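Local coordinates for protein glutathione S-transferase 2 (Onchocerca volvulus, PDB 1TU7) that conjugates glutathione to electrophilic compounds as a homodimeric pi-class transferase and appears to be central to detoxification in this parasitic nematode, at residues R139-G144 with Y149-L154. Sequence-based numbering, arbitrary orientation.
Sequences RNLILG and YADYAL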
loop_
_atom_site.group_PDB
_atom_site.type_symbol
_atom_site.label_atom_id
_atom_site.label_comp_id
_atom_site.label_asym_id
_atom_site.label_seq_id
_atom_site.Cartn_x
_atom_site.Cartn_y
_atom_site.Cartn_z
ATOM N N ARG A 139 -23.443 -9.696 2.464
ATOM C CA ARG A 139 -24.167 -10.054 3.672
ATOM C C ARG A 139 -23.364 -10.937 4.610
ATOM O O ARG A 139 -23.840 -11.310 5.683
ATOM C CB ARG A 139 -25.466 -10.773 3.289
ATOM C CG ARG A 139 -26.382 -9.859 2.496
ATOM C CD ARG A 139 -27.827 -9.865 2.926
ATOM N NE ARG A 139 -28.546 -8.692 2.422
ATOM C CZ ARG A 139 -28.983 -7.660 3.159
ATOM N NH1 ARG A 139 -28.772 -7.590 4.469
ATOM N NH2 ARG A 139 -29.652 -6.680 2.561
ATOM N N ASN A 140 -22.135 -11.254 4.220
ATOM C CA ASN A 140 -21.262 -12.055 5.060
ATOM C C ASN A 140 -19.884 -11.382 5.137
ATOM O O ASN A 140 -19.761 -10.321 5.735
ATOM C CB ASN A 140 -21.259 -13.515 4.555
ATOM C CG ASN A 140 -20.802 -14.533 5.609
ATOM O OD1 ASN A 140 -20.910 -15.773 5.401
ATOM N ND2 ASN A 140 -20.348 -14.057 6.724
ATOM N N LEU A 141 -18.870 -11.977 4.544
ATOM C CA LEU A 141 -17.520 -11.410 4.567
ATOM C C LEU A 141 -17.129 -10.891 3.189
ATOM O O LEU A 141 -17.884 -10.994 2.203
ATOM C CB LEU A 141 -16.519 -12.444 5.089
ATOM C CG LEU A 141 -16.892 -13.050 6.461
ATOM C CD1 LEU A 141 -16.005 -14.254 6.813
ATOM C CD2 LEU A 141 -16.848 -11.968 7.525
ATOM N N ILE A 142 -15.915 -10.357 3.045
ATOM C CA ILE A 142 -15.553 -9.745 1.779
ATOM C C ILE A 142 -15.608 -10.738 0.621
ATOM O O ILE A 142 -16.066 -10.396 -0.454
ATOM C CB ILE A 142 -14.191 -9.031 1.917
ATOM C CG1 ILE A 142 -14.366 -7.734 2.713
ATOM C CG2 ILE A 142 -13.575 -8.705 0.568
ATOM C CD1 ILE A 142 -13.076 -7.128 3.185
ATOM N N LEU A 143 -15.189 -11.978 0.844
ATOM C CA LEU A 143 -15.245 -12.982 -0.227
ATOM C C LEU A 143 -16.523 -13.797 -0.215
ATOM O O LEU A 143 -16.693 -14.694 -1.054
ATOM C CB LEU A 143 -14.035 -13.920 -0.175
ATOM C CG LEU A 143 -12.731 -13.278 -0.644
ATOM C CD1 LEU A 143 -11.563 -14.292 -0.493
ATOM C CD2 LEU A 143 -12.866 -12.759 -2.086
ATOM N N GLY A 144 -17.429 -13.478 0.708
ATOM C CA GLY A 144 -18.622 -14.292 0.943
ATOM C C GLY A 144 -18.509 -15.103 2.220
ATOM O O GLY A 144 -18.531 -14.551 3.311
ATOM N N TYR A 149 -7.691 -11.779 4.701
ATOM C CA TYR A 149 -7.005 -10.778 5.485
ATOM C C TYR A 149 -7.705 -9.427 5.414
ATOM O O TYR A 149 -7.636 -8.649 6.370
ATOM C CB TYR A 149 -5.545 -10.637 5.110
ATOM C CG TYR A 149 -5.237 -10.104 3.733
ATOM C CD1 TYR A 149 -5.014 -8.745 3.533
ATOM C CD2 TYR A 149 -5.111 -10.949 2.632
ATOM C CE1 TYR A 149 -4.713 -8.236 2.305
ATOM C CE2 TYR A 149 -4.761 -10.435 1.383
ATOM C CZ TYR A 149 -4.565 -9.078 1.223
ATOM O OH TYR A 149 -4.205 -8.593 -0.024
ATOM N N ALA A 150 -8.353 -9.139 4.286
ATOM C CA ALA A 150 -8.971 -7.850 4.100
ATOM C C ALA A 150 -10.114 -7.631 5.075
ATOM O O ALA A 150 -10.373 -6.493 5.448
ATOM C CB ALA A 150 -9.459 -7.669 2.660
ATOM N N ASP A 151 -10.768 -8.698 5.525
ATOM C CA ASP A 151 -11.819 -8.553 6.524
ATOM C C ASP A 151 -11.336 -7.892 7.799
ATOM O O ASP A 151 -12.040 -7.050 8.385
ATOM C CB ASP A 151 -12.442 -9.908 6.859
ATOM C CG ASP A 151 -13.198 -10.495 5.721
ATOM O OD1 ASP A 151 -14.102 -9.816 5.174
ATOM O OD2 ASP A 151 -12.943 -11.651 5.351
ATOM N N TYR A 152 -10.142 -8.228 8.246
ATOM C CA TYR A 152 -9.618 -7.625 9.479
ATOM C C TYR A 152 -9.322 -6.156 9.310
ATOM O O TYR A 152 -9.550 -5.362 10.196
ATOM C CB TYR A 152 -8.362 -8.370 9.968
ATOM C CG TYR A 152 -8.600 -9.866 10.141
ATOM C CD1 TYR A 152 -7.938 -10.792 9.321
ATOM C CD2 TYR A 152 -9.503 -10.350 11.073
ATOM C CE1 TYR A 152 -8.158 -12.127 9.473
ATOM C CE2 TYR A 152 -9.724 -11.703 11.219
ATOM C CZ TYR A 152 -9.062 -12.571 10.411
ATOM O OH TYR A 152 -9.288 -13.919 10.559
ATOM N N ALA A 153 -8.784 -5.789 8.155
ATOM C CA ALA A 153 -8.509 -4.398 7.868
ATOM C C ALA A 153 -9.794 -3.596 7.805
ATOM O O ALA A 153 -9.890 -2.514 8.378
ATOM C CB ALA A 153 -7.747 -4.307 6.588
ATOM N N LEU A 154 -10.796 -4.125 7.106
ATOM C CA LEU A 154 -12.075 -3.416 7.041
ATOM C C LEU A 154 -12.705 -3.291 8.426
ATOM O O LEU A 154 -13.227 -2.243 8.795
ATOM C CB LEU A 154 -13.025 -4.085 6.054
ATOM C CG LEU A 154 -14.407 -3.421 5.928
ATOM C CD1 LEU A 154 -14.314 -2.010 5.421
ATOM C CD2 LEU A 154 -15.261 -4.257 4.994
HETATM O O HOH W 1 -13.265 -12.569 2.916
#
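I142 gives its backbone N-H to the carboxylate of D151, a worked example of a helix-borne acid holding the turn that leads into its own helix. The bond from I142 N to D151 OD1 is 2.8 Å long and fairly straight (161°), and it uses the syn lone pair of OD1, the one facing toward OD2. That second oxygen serves the next amide through a water, which lies 2.6 Å from D151 OD2 and 2.9 Å from L143 N, donating to the first and accepting from the second. Both central amides of the type I turn L141-G144 thus converge on one carboxylate. D151 OD2 also accepts a hydrogen bond from S148 N. With the sequence S-Y-A-D, this is consistent with the capping box known at the start of the corresponding helix in glutathione transferases.

The side chain of I142 runs past that of D151 in the opposite direction. Its CB and CG1 lie 3.4 Å and 3.2 Å from D151 OD1, so the oxygen that accepts the amide hydrogen bond also lies against the hydrocarbon of I142. With CG1 anti to the carbonyl carbon (chi1 -74°), CD1 reaches the helix, where it touches A150 C and lies 3.7 Å from A150 CB. One turn further on, I142 CD1 meets L154 CD2 at 4.0 Å.

Within the all-helical C-terminal domain, the joint ties the loop after helix 109-132 to the first turns of helix 149-164. Helix 81-107 adds Y86 against I142, while F178 of helix 173-183 packs on D151 and L154.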